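Local coordinates for protein pectate lyase 47 (Bacillus sp. TS-47, PDB 1VBL) that probably cleaves pectate by eliminative lysis, as a thermostable, calcium-binding, secreted enzyme of polysaccharide lyase family 1, at residues Asp68-Val71 with Pro77-Pro80; Phe90-Arg95 with Gly109-Ala114; Thr255-Ser260 with Gly268-Thr273; Arg365-Leu370 with His397-Val402. One frame throughout, in Å; residues are numbered along the deposited sequence.

Contact 1 of 4, residues Asp68-Val71 with Pro77-Pro80; sequences DLNV and PVGP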
loop_
_atom_site.group_PDB
_atom_site.type_symbol
_atom_site.label_atom_id
_atom_site.label_comp_id
_atom_site.label_asym_id
_atom_site.label_seq_id
_atom_site.Cartn_x
_atom_site.Cartn_y
_atom_site.Cartn_z
ATOM N N ASP A 68 14.659 -9.181 8.145
ATOM C CA ASP A 68 15.121 -7.833 7.845
ATOM C C ASP A 68 15.758 -7.913 6.459
ATOM O O ASP A 68 16.706 -8.671 6.252
ATOM C CB ASP A 68 16.163 -7.404 8.882
ATOM C CG ASP A 68 16.601 -5.958 8.728
ATOM O OD1 ASP A 68 16.223 -5.301 7.731
ATOM O OD2 ASP A 68 17.337 -5.477 9.618
ATOM N N LEU A 69 15.233 -7.139 5.515
ATOM C CA LEU A 69 15.744 -7.140 4.149
ATOM C C LEU A 69 16.907 -6.179 3.958
ATOM O O LEU A 69 17.570 -6.192 2.923
ATOM C CB LEU A 69 14.616 -6.791 3.175
ATOM C CG LEU A 69 13.474 -7.808 3.179
ATOM C CD1 LEU A 69 12.332 -7.333 2.285
ATOM C CD2 LEU A 69 14.012 -9.155 2.713
ATOM N N ASN A 70 17.147 -5.346 4.964
ATOM C CA ASN A 70 18.227 -4.367 4.923
ATOM C C ASN A 70 19.493 -5.006 5.512
ATOM O O ASN A 70 20.046 -4.514 6.497
ATOM C CB ASN A 70 17.824 -3.146 5.752
ATOM C CG ASN A 70 18.557 -1.887 5.347
ATOM O OD1 ASN A 70 18.820 -1.020 6.181
ATOM N ND2 ASN A 70 18.873 -1.766 4.062
ATOM N N VAL A 71 19.940 -6.106 4.909
ATOM C CA VAL A 71 21.122 -6.822 5.383
ATOM C C VAL A 71 22.020 -7.241 4.222
ATOM O O VAL A 71 21.561 -7.337 3.079
ATOM C CB VAL A 71 20.725 -8.100 6.164
ATOM C CG1 VAL A 71 19.854 -7.734 7.361
ATOM C CG2 VAL A 71 19.979 -9.062 5.248
ATOM N N PRO A 77 22.897 -6.770 9.314
ATOM C CA PRO A 77 22.301 -5.459 9.048
ATOM C C PRO A 77 23.288 -4.440 8.482
ATOM O O PRO A 77 24.441 -4.369 8.911
ATOM C CB PRO A 77 21.747 -5.048 10.414
ATOM C CG PRO A 77 22.661 -5.750 11.379
ATOM C CD PRO A 77 22.794 -7.111 10.744
ATOM N N VAL A 78 22.830 -3.662 7.505
ATOM C CA VAL A 78 23.667 -2.644 6.888
ATOM C C VAL A 78 23.013 -1.281 7.050
ATOM O O VAL A 78 21.793 -1.180 7.190
ATOM C CB VAL A 78 23.894 -2.919 5.378
ATOM C CG1 VAL A 78 24.550 -4.277 5.191
ATOM C CG2 VAL A 78 22.566 -2.857 4.622
ATOM N N GLY A 79 23.833 -0.236 7.043
ATOM C CA GLY A 79 23.318 1.113 7.184
ATOM C C GLY A 79 23.502 1.883 5.892
ATOM O O GLY A 79 23.955 1.319 4.893
ATOM N N PRO A 80 23.160 3.177 5.873
ATOM C CA PRO A 80 23.318 3.963 4.646
ATOM C C PRO A 80 24.748 3.975 4.107
ATOM O O PRO A 80 24.961 4.108 2.905
ATOM C CB PRO A 80 22.818 5.352 5.055
ATOM C CG PRO A 80 23.007 5.377 6.548
ATOM C CD PRO A 80 22.593 3.994 6.959
#
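Val71 and Pro77 bring their backbones together in a single beta bridge, CA to CA 4.1 Å, and the one hydrogen bond joining the segments runs from Val78 N to Asn70 O over 3.1 Å. Its N-H...O angle of 166° is nearly straight, although the donor sits 28° out of the carbonyl plane. The same oxygen also receives a CA-H...O contact from Pro77, whose CA lies 3.5 Å from Asn70 O, so two neighbouring groups of 77-80 converge on one carbonyl. Side chains pack around this point. Val71 sets CG1 against the N-CA bond of Pro77, 3.7 Å from Pro77 N; CG1 stands anti to the carbonyl carbon of its own residue (chi1 -59°), which places it beside its backbone N, facing that bond. Val78 contributes both branches: Val78 CG2 rests 3.6 Å from Asn70 O. Val78 CG1 approaches Val71 C at 4.0 Å. CG2 thus lies against the Asn70-Val71 peptide and CG1 against the carbonyl carbon after it. Behind the bridge, Asp68 OD1 accepts from Asn70 N at 2.9 Å, approached from above the carboxylate plane, and this bond holds the bend that delivers Asn70 O to its partner. Around the contact, Val71 O bonds to Arg125 of helix 110-126, and Leu69 packs on Leu41 of helix 38-44. The geometry is that of an Asx turn at Asp68 followed by an inverse gamma turn centred on Asn70, closing the connection between strand 66-68 and helix 80-83 at the neck of its loop.

Contact 2 of 4, residues Phe90-Arg95 with Gly109-Ala114; sequences FEAYLR and GPLEEA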
loop_
_atom_site.group_PDB
_atom_site.type_symbol
_atom_site.label_atom_id
_atom_site.label_comp_id
_atom_site.label_asym_id
_atom_site.label_seq_id
_atom_site.Cartn_x
_atom_site.Cartn_y
_atom_site.Cartn_z
ATOM N N PHE A 90 25.389 13.456 2.296
ATOM C CA PHE A 90 24.129 14.068 2.704
ATOM C C PHE A 90 24.238 15.569 2.951
ATOM O O PHE A 90 23.462 16.349 2.400
ATOM C CB PHE A 90 23.590 13.385 3.966
ATOM C CG PHE A 90 22.177 13.773 4.303
ATOM C CD1 PHE A 90 21.827 14.114 5.605
ATOM C CD2 PHE A 90 21.194 13.792 3.320
ATOM C CE1 PHE A 90 20.519 14.472 5.920
ATOM C CE2 PHE A 90 19.883 14.146 3.626
ATOM C CZ PHE A 90 19.545 14.487 4.929
ATOM N N GLU A 91 25.191 15.972 3.785
ATOM C CA GLU A 91 25.372 17.387 4.087
ATOM C C GLU A 91 25.600 18.200 2.820
ATOM O O GLU A 91 25.030 19.281 2.656
ATOM C CB GLU A 91 26.552 17.585 5.039
ATOM C CG GLU A 91 26.250 17.225 6.480
ATOM C CD GLU A 91 27.475 17.332 7.367
ATOM O OE1 GLU A 91 28.141 18.390 7.339
ATOM O OE2 GLU A 91 27.770 16.357 8.093
ATOM N N ALA A 92 26.434 17.677 1.929
ATOM C CA ALA A 92 26.730 18.362 0.677
ATOM C C ALA A 92 25.469 18.456 -0.173
ATOM O O ALA A 92 25.249 19.446 -0.870
ATOM C CB ALA A 92 27.823 17.616 -0.083
ATOM N N TYR A 93 24.638 17.422 -0.110
ATOM C CA TYR A 93 23.399 17.405 -0.875
ATOM C C TYR A 93 22.464 18.472 -0.319
ATOM O O TYR A 93 21.795 19.179 -1.071
ATOM C CB TYR A 93 22.747 16.021 -0.791
ATOM C CG TYR A 93 21.525 15.860 -1.669
ATOM C CD1 TYR A 93 20.266 16.269 -1.228
ATOM C CD2 TYR A 93 21.629 15.301 -2.945
ATOM C CE1 TYR A 93 19.140 16.124 -2.034
ATOM C CE2 TYR A 93 20.510 15.154 -3.758
ATOM C CZ TYR A 93 19.269 15.569 -3.296
ATOM O OH TYR A 93 18.161 15.435 -4.100
ATOM N N LEU A 94 22.426 18.583 1.004
ATOM C CA LEU A 94 21.587 19.576 1.663
ATOM C C LEU A 94 22.026 20.990 1.292
ATOM O O LEU A 94 21.193 21.847 0.985
ATOM C CB LEU A 94 21.654 19.398 3.180
ATOM C CG LEU A 94 20.509 18.637 3.855
ATOM C CD1 LEU A 94 20.119 17.423 3.043
ATOM C CD2 LEU A 94 20.940 18.246 5.264
ATOM N N ARG A 95 23.333 21.230 1.318
ATOM C CA ARG A 95 23.870 22.547 0.987
ATOM C C ARG A 95 23.646 22.906 -0.477
ATOM O O ARG A 95 23.357 24.054 -0.812
ATOM C CB ARG A 95 25.373 22.609 1.289
ATOM C CG ARG A 95 25.728 22.601 2.768
ATOM C CD ARG A 95 27.172 23.055 2.983
ATOM N NE ARG A 95 28.146 22.116 2.432
ATOM C CZ ARG A 95 28.499 20.975 3.016
ATOM N NH1 ARG A 95 27.962 20.625 4.177
ATOM N NH2 ARG A 95 29.385 20.180 2.433
ATOM N N GLY A 109 22.995 17.399 -11.394
ATOM C CA GLY A 109 24.388 17.540 -11.015
ATOM C C GLY A 109 24.970 16.279 -10.411
ATOM O O GLY A 109 24.240 15.341 -10.107
ATOM N N PRO A 110 26.294 16.237 -10.209
ATOM C CA PRO A 110 26.974 15.073 -9.634
ATOM C C PRO A 110 26.400 14.542 -8.318
ATOM O O PRO A 110 26.316 13.329 -8.132
ATOM C CB PRO A 110 28.427 15.541 -9.506
ATOM C CG PRO A 110 28.317 17.035 -9.427
ATOM C CD PRO A 110 27.246 17.335 -10.444
ATOM N N LEU A 111 26.005 15.433 -7.413
ATOM C CA LEU A 111 25.442 14.997 -6.135
ATOM C C LEU A 111 24.118 14.256 -6.307
ATOM O O LEU A 111 23.860 13.274 -5.614
ATOM C CB LEU A 111 25.250 16.185 -5.190
ATOM C CG LEU A 111 26.510 16.700 -4.485
ATOM C CD1 LEU A 111 26.177 17.952 -3.683
ATOM C CD2 LEU A 111 27.068 15.610 -3.574
ATOM N N GLU A 112 23.278 14.734 -7.220
ATOM C CA GLU A 112 21.990 14.093 -7.480
ATOM C C GLU A 112 22.250 12.754 -8.166
ATOM O O GLU A 112 21.630 11.744 -7.840
ATOM C CB GLU A 112 21.118 14.996 -8.364
ATOM C CG GLU A 112 19.838 14.353 -8.903
ATOM C CD GLU A 112 18.868 13.900 -7.819
ATOM O OE1 GLU A 112 19.090 14.191 -6.624
ATOM O OE2 GLU A 112 17.864 13.246 -8.174
ATOM N N GLU A 113 23.179 12.750 -9.116
ATOM C CA GLU A 113 23.529 11.526 -9.820
ATOM C C GLU A 113 24.061 10.504 -8.817
ATOM O O GLU A 113 23.787 9.304 -8.924
ATOM C CB GLU A 113 24.583 11.825 -10.889
ATOM C CG GLU A 113 24.018 12.531 -12.117
ATOM C CD GLU A 113 25.076 13.276 -12.908
ATOM O OE1 GLU A 113 26.259 12.884 -12.844
ATOM O OE2 GLU A 113 24.719 14.252 -13.603
ATOM N N ALA A 114 24.813 10.992 -7.835
ATOM C CA ALA A 114 25.377 10.130 -6.810
ATOM C C ALA A 114 24.263 9.604 -5.906
ATOM O O ALA A 114 24.325 8.470 -5.439
ATOM C CB ALA A 114 26.410 10.895 -5.992
#
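Tyr93 OH gives a hydrogen bond to Glu112 OE1 over 3.0 Å, the one hydrogen bond between segments 90-95 and 109-114. The carboxylate oxygen is met on its syn side, with the donor 25° out of the carboxylate plane. OE1 also lies at the ring edge, in the ring plane and 3.3 Å from Tyr93 CE2. Tyr93 and Glu112 run side by side in the same direction, their planes 43° apart; the bend of Glu112 at chi2 turns its carboxylate back to the phenol. Glu112 OE2 forms a salt bridge with Arg115. Beside this pair, Leu111 packs on the other helix: CD1 lies 4.0 Å from Ala92 CB and also 3.3 Å from the carbonyl oxygen Ala92 O, while Leu111 CB stands 4.4 Å from Tyr93 CD2. A phenylalanine in place of Tyr93 would probably leave Glu112 OE1 without its phenol partner and the carboxylate freer to turn. The axes of segments 90-95 and 110-114 approach to 10.1 Å at 131°, a separation bridged by these side chains. Tyr97 adds a second aromatic ring beside Tyr93, and its OH makes a weak hydrogen bond with Glu112 N. With the phenol on OE1 and Arg115 bridging to OE2, the negative charge of Glu112 is likely to be stabilised and its carboxylate restrained from turning.

Contact 3 of 4, residues Thr255-Ser260 with Gly268-Thr273; sequences TLIGAS and GHLRVT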
loop_
_atom_site.group_PDB
_atom_site.type_symbol
_atom_site.label_atom_id
_atom_site.label_comp_id
_atom_site.label_asym_id
_atom_site.label_seq_id
_atom_site.Cartn_x
_atom_site.Cartn_y
_atom_site.Cartn_z
ATOM N N THR A 255 -2.499 3.480 0.218
ATOM C CA THR A 255 -2.707 2.751 -1.026
ATOM C C THR A 255 -3.073 3.563 -2.258
ATOM O O THR A 255 -4.145 4.155 -2.343
ATOM C CB THR A 255 -3.785 1.659 -0.831
ATOM O OG1 THR A 255 -3.281 0.657 0.061
ATOM C CG2 THR A 255 -4.160 1.010 -2.168
ATOM N N LEU A 256 -2.164 3.557 -3.221
ATOM C CA LEU A 256 -2.368 4.249 -4.479
ATOM C C LEU A 256 -2.847 3.211 -5.494
ATOM O O LEU A 256 -2.308 2.107 -5.559
ATOM C CB LEU A 256 -1.043 4.855 -4.946
ATOM C CG LEU A 256 -1.014 5.683 -6.231
ATOM C CD1 LEU A 256 -1.848 6.945 -6.058
ATOM C CD2 LEU A 256 0.431 6.043 -6.555
ATOM N N ILE A 257 -3.877 3.549 -6.260
ATOM C CA ILE A 257 -4.387 2.652 -7.296
ATOM C C ILE A 257 -4.404 3.501 -8.566
ATOM O O ILE A 257 -5.315 4.301 -8.780
ATOM C CB ILE A 257 -5.811 2.141 -6.972
ATOM C CG1 ILE A 257 -5.775 1.303 -5.682
ATOM C CG2 ILE A 257 -6.345 1.295 -8.137
ATOM C CD1 ILE A 257 -7.128 0.730 -5.269
ATOM N N GLY A 258 -3.379 3.326 -9.395
ATOM C CA GLY A 258 -3.259 4.119 -10.605
ATOM C C GLY A 258 -2.328 5.259 -10.238
ATOM O O GLY A 258 -2.659 6.074 -9.376
ATOM N N ALA A 259 -1.166 5.325 -10.880
ATOM C CA ALA A 259 -0.187 6.362 -10.564
ATOM C C ALA A 259 -0.145 7.580 -11.484
ATOM O O ALA A 259 0.630 8.502 -11.234
ATOM C CB ALA A 259 1.209 5.739 -10.492
ATOM N N SER A 260 -0.967 7.609 -12.528
ATOM C CA SER A 260 -0.925 8.745 -13.448
ATOM C C SER A 260 -2.236 9.110 -14.132
ATOM O O SER A 260 -2.955 8.242 -14.625
ATOM C CB SER A 260 0.137 8.488 -14.519
ATOM O OG SER A 260 0.051 9.449 -15.553
ATOM N N GLY A 268 -9.762 0.560 -18.046
ATOM C CA GLY A 268 -10.255 -0.797 -18.192
ATOM C C GLY A 268 -9.571 -1.780 -17.259
ATOM O O GLY A 268 -9.866 -2.973 -17.275
ATOM N N HIS A 269 -8.651 -1.283 -16.440
ATOM C CA HIS A 269 -7.933 -2.135 -15.496
ATOM C C HIS A 269 -8.056 -1.592 -14.082
ATOM O O HIS A 269 -9.004 -0.879 -13.766
ATOM C CB HIS A 269 -6.460 -2.225 -15.888
ATOM C CG HIS A 269 -6.235 -2.866 -17.219
ATOM N ND1 HIS A 269 -6.495 -4.199 -17.456
ATOM C CD2 HIS A 269 -5.805 -2.351 -18.395
ATOM C CE1 HIS A 269 -6.234 -4.477 -18.720
ATOM N NE2 HIS A 269 -5.812 -3.374 -19.311
ATOM N N LEU A 270 -7.089 -1.932 -13.235
ATOM C CA LEU A 270 -7.085 -1.480 -11.851
ATOM C C LEU A 270 -8.373 -1.849 -11.118
ATOM O O LEU A 270 -8.874 -1.088 -10.291
ATOM C CB LEU A 270 -6.853 0.031 -11.796
ATOM C CG LEU A 270 -5.499 0.473 -12.372
ATOM C CD1 LEU A 270 -5.377 1.990 -12.311
ATOM C CD2 LEU A 270 -4.370 -0.184 -11.592
ATOM N N ARG A 271 -8.904 -3.026 -11.430
ATOM C CA ARG A 271 -10.110 -3.511 -10.773
ATOM C C ARG A 271 -9.663 -4.144 -9.461
ATOM O O ARG A 271 -9.049 -5.210 -9.440
ATOM C CB ARG A 271 -10.829 -4.510 -11.680
ATOM C CG ARG A 271 -11.573 -3.802 -12.810
ATOM C CD ARG A 271 -12.115 -4.746 -13.870
ATOM N NE ARG A 271 -11.066 -5.244 -14.757
ATOM C CZ ARG A 271 -11.298 -5.784 -15.949
ATOM N NH1 ARG A 271 -12.542 -5.887 -16.394
ATOM N NH2 ARG A 271 -10.291 -6.230 -16.689
ATOM N N VAL A 272 -9.965 -3.456 -8.366
ATOM C CA VAL A 272 -9.555 -3.893 -7.042
ATOM C C VAL A 272 -10.711 -3.887 -6.052
ATOM O O VAL A 272 -11.613 -3.058 -6.138
ATOM C CB VAL A 272 -8.451 -2.945 -6.482
ATOM C CG1 VAL A 272 -7.913 -3.478 -5.156
ATOM C CG2 VAL A 272 -7.327 -2.785 -7.499
ATOM N N THR A 273 -10.672 -4.826 -5.115
ATOM C CA THR A 273 -11.676 -4.921 -4.063
ATOM C C THR A 273 -10.930 -4.818 -2.745
ATOM O O THR A 273 -9.933 -5.514 -2.533
ATOM C CB THR A 273 -12.412 -6.276 -4.067
ATOM O OG1 THR A 273 -13.150 -6.422 -5.281
ATOM C CG2 THR A 273 -13.374 -6.363 -2.885
#
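In the right-handed parallel beta-helix of this pectate lyase family, segment 268-273 leads into strand 272-280 and packs its apolar side chains against the end of strand 253-257. Its first contributor, Leu270, points its CB toward Ile257 CG2 at 3.9 Å, the two side chains sliding past each other in opposite directions. Leu270 CD1 continues beyond the isoleucine to Gly258, whose CA is 3.5 Å away. A side chain at Gly258 would collide with this methyl, and the positive phi of 96° would also press a CB against the preceding carbonyl oxygen. Leu270 itself has phi and psi of 55° and 37°, a left-handed conformation that turns the chain just before the strand. Past Arg271, which points away, Val272 meets Ile257 tip to tip. The isoleucine spans both partners because its branches diverge: CG2 is anti to the backbone N and goes to Leu270, whereas CG1 carries CD1 to Val272. Trimmed to an alanine, Ile257 would lose CG2 and CD1, which is likely to leave Leu270 CB and Val272 without their methyl partners and open a gap between the segments. Ile234 closes the same cluster from strand 232-235, touching Leu270 and Val272. That strand also carries calcium-binding Asp233, whose OD1 accepts from Leu256 N; the side chains of Ile257 and Asp233 are about 7 Å apart, near but not touching. At the far end of the isoleucine, CD1 stops 4.1 Å from Val272 CB and 4.2 Å from its CG2 methyl.

Contact 4 of 4, residues Arg365-Leu370 with His397-Val402; sequences RRYIDL and HPTPSV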
loop_
_atom_site.group_PDB
_atom_site.type_symbol
_atom_site.label_atom_id
_atom_site.label_comp_id
_atom_site.label_asym_id
_atom_site.label_seq_id
_atom_site.Cartn_x
_atom_site.Cartn_y
_atom_site.Cartn_z
ATOM N N ARG A 365 -23.194 9.659 16.329
ATOM C CA ARG A 365 -22.941 8.536 15.440
ATOM C C ARG A 365 -24.164 8.369 14.542
ATOM O O ARG A 365 -25.288 8.303 15.034
ATOM C CB ARG A 365 -22.723 7.282 16.282
ATOM C CG ARG A 365 -22.754 5.975 15.531
ATOM C CD ARG A 365 -22.822 4.826 16.518
ATOM N NE ARG A 365 -23.037 3.546 15.857
ATOM C CZ ARG A 365 -23.498 2.459 16.467
ATOM N NH1 ARG A 365 -23.796 2.497 17.761
ATOM N NH2 ARG A 365 -23.666 1.338 15.783
ATOM N N ARG A 366 -23.955 8.307 13.230
ATOM C CA ARG A 366 -25.085 8.148 12.324
ATOM C C ARG A 366 -24.684 7.826 10.900
ATOM O O ARG A 366 -23.521 7.957 10.527
ATOM C CB ARG A 366 -25.932 9.423 12.300
ATOM C CG ARG A 366 -25.318 10.578 11.512
ATOM C CD ARG A 366 -24.105 11.170 12.205
ATOM N NE ARG A 366 -23.675 12.413 11.570
ATOM C CZ ARG A 366 -22.771 13.243 12.079
ATOM N NH1 ARG A 366 -22.192 12.966 13.241
ATOM N NH2 ARG A 366 -22.450 14.356 11.430
ATOM N N TYR A 367 -25.662 7.392 10.112
ATOM C CA TYR A 367 -25.426 7.109 8.708
ATOM C C TYR A 367 -25.267 8.465 8.051
ATOM O O TYR A 367 -25.912 9.439 8.452
ATOM C CB TYR A 367 -26.615 6.379 8.083
ATOM C CG TYR A 367 -26.631 4.898 8.368
ATOM C CD1 TYR A 367 -27.410 4.372 9.397
ATOM C CD2 TYR A 367 -25.840 4.025 7.624
ATOM C CE1 TYR A 367 -27.397 3.000 9.679
ATOM C CE2 TYR A 367 -25.820 2.661 7.893
ATOM C CZ TYR A 367 -26.599 2.155 8.920
ATOM O OH TYR A 367 -26.570 0.804 9.182
ATOM N N ILE A 368 -24.415 8.538 7.039
ATOM C CA ILE A 368 -24.188 9.801 6.363
ATOM C C ILE A 368 -23.898 9.588 4.887
ATOM O O ILE A 368 -23.368 8.548 4.486
ATOM C CB ILE A 368 -23.004 10.554 7.013
ATOM C CG1 ILE A 368 -22.803 11.915 6.342
ATOM C CG2 ILE A 368 -21.732 9.714 6.910
ATOM C CD1 ILE A 368 -21.747 12.770 7.027
ATOM N N ASP A 369 -24.281 10.570 4.079
ATOM C CA ASP A 369 -24.037 10.527 2.643
ATOM C C ASP A 369 -22.753 11.333 2.450
ATOM O O ASP A 369 -22.792 12.564 2.379
ATOM C CB ASP A 369 -25.190 11.198 1.890
ATOM C CG ASP A 369 -25.058 11.070 0.385
ATOM O OD1 ASP A 369 -23.919 10.934 -0.106
ATOM O OD2 ASP A 369 -26.094 11.119 -0.313
ATOM N N LEU A 370 -21.617 10.647 2.385
ATOM C CA LEU A 370 -20.342 11.333 2.229
ATOM C C LEU A 370 -20.209 12.081 0.909
ATOM O O LEU A 370 -19.544 13.113 0.849
ATOM C CB LEU A 370 -19.177 10.350 2.399
ATOM C CG LEU A 370 -18.960 9.829 3.827
ATOM C CD1 LEU A 370 -17.697 8.986 3.877
ATOM C CD2 LEU A 370 -18.846 11.002 4.801
ATOM N N HIS A 397 -21.458 -7.188 5.244
ATOM C CA HIS A 397 -22.051 -7.053 6.568
ATOM C C HIS A 397 -22.690 -5.696 6.799
ATOM O O HIS A 397 -22.309 -4.704 6.173
ATOM C CB HIS A 397 -20.994 -7.287 7.641
ATOM C CG HIS A 397 -20.285 -8.594 7.507
ATOM N ND1 HIS A 397 -20.932 -9.805 7.624
ATOM C CD2 HIS A 397 -18.990 -8.882 7.239
ATOM C CE1 HIS A 397 -20.066 -10.783 7.432
ATOM N NE2 HIS A 397 -18.880 -10.250 7.195
ATOM N N PRO A 398 -23.687 -5.641 7.697
ATOM C CA PRO A 398 -24.374 -4.389 8.016
ATOM C C PRO A 398 -23.343 -3.481 8.672
ATOM O O PRO A 398 -22.586 -3.918 9.533
ATOM C CB PRO A 398 -25.479 -4.830 8.976
ATOM C CG PRO A 398 -24.904 -6.067 9.622
ATOM C CD PRO A 398 -24.257 -6.768 8.459
ATOM N N THR A 399 -23.325 -2.217 8.272
ATOM C CA THR A 399 -22.340 -1.271 8.783
ATOM C C THR A 399 -22.081 -1.233 10.292
ATOM O O THR A 399 -20.927 -1.152 10.723
ATOM C CB THR A 399 -22.662 0.152 8.303
ATOM O OG1 THR A 399 -23.111 0.101 6.943
ATOM C CG2 THR A 399 -21.403 1.029 8.371
ATOM N N PRO A 400 -23.134 -1.291 11.122
ATOM C CA PRO A 400 -22.810 -1.241 12.554
ATOM C C PRO A 400 -22.013 -2.427 13.110
ATOM O O PRO A 400 -21.413 -2.328 14.180
ATOM C CB PRO A 400 -24.178 -1.052 13.223
ATOM C CG PRO A 400 -25.156 -1.564 12.216
ATOM C CD PRO A 400 -24.582 -1.163 10.888
ATOM N N SER A 401 -21.978 -3.534 12.377
ATOM C CA SER A 401 -21.229 -4.712 12.817
ATOM C C SER A 401 -19.756 -4.666 12.389
ATOM O O SER A 401 -18.931 -5.445 12.880
ATOM C CB SER A 401 -21.868 -5.980 12.240
ATOM O OG SER A 401 -23.217 -6.101 12.651
ATOM N N VAL A 402 -19.426 -3.748 11.484
ATOM C CA VAL A 402 -18.066 -3.638 10.961
ATOM C C VAL A 402 -16.923 -3.411 11.958
ATOM O O VAL A 402 -15.938 -4.139 11.935
ATOM C CB VAL A 402 -18.000 -2.560 9.845
ATOM C CG1 VAL A 402 -16.549 -2.286 9.444
ATOM C CG2 VAL A 402 -18.792 -3.044 8.626
#
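Pro400 meets two flat groups: its CB lies at the edge of the Arg365 guanidinium, in plane and 3.5 Å from NH2, and its CD approaches the Tyr367 ring obliquely. The ring of Tyr367 has Thr399 OG1 at its edge, near the ring plane, with Tyr367 CE2 3.8 Å from that oxygen. Closest to the proline is the phenol oxygen, Tyr367 OH standing 3.3 Å from Pro400 CD. Both Arg365 and Tyr367 cross the proline at about a right angle, while Tyr367 and Thr399 slide past each other in opposite directions. Arg365 reaches this far through an extended chain; with CG anti to the backbone N (chi1 167°) and the next two torsions also near 180°, the guanidinium is carried to the proline's beta carbon. Thr399 has its own polar mate outside the pair of segments, since OG1 bonds to Gly356 O on strand 351-361. Tyr367 touches Ile358 of the same strand, and Arg365 touches Tyr329 of strand 322-332. Thus segment 365-370, on strand 364-367 antiparallel to 351-361, receives the loop that leads into helix 402-409. Across the segments, backbone CA atoms come no nearer than 8.9 Å, at Tyr367 and Thr399, so side chains alone span the distance. No hydrogen bond links the two sides: the polar ends of Arg365 and Tyr367 meet carbon atoms of proline, which implies an association made by van der Waals packing and shape, with exposed residues on both sides.

How the contacts relate
Contact 3 is the buried one, with all four touching residues enclosed and its centre about 11 Å from the centre of the chain; the other three are only partly buried, with centres about 22 to 29 Å from it. Contacts 1 and 2 lie on the same side of the chain, nearest atoms about 8 Å apart, and both involve helix 110-126: contact 2 uses its start, while contact 1 reaches it through Arg125. Each has one hydrogen bond between its segments, from a backbone amide in contact 1 and a phenol in contact 2. Contacts 3 and 4 have none: contact 3 is apolar, whereas in contact 4 polar groups rest on proline carbons. Both reach the beta-helix strands, with centres about 25 Å apart.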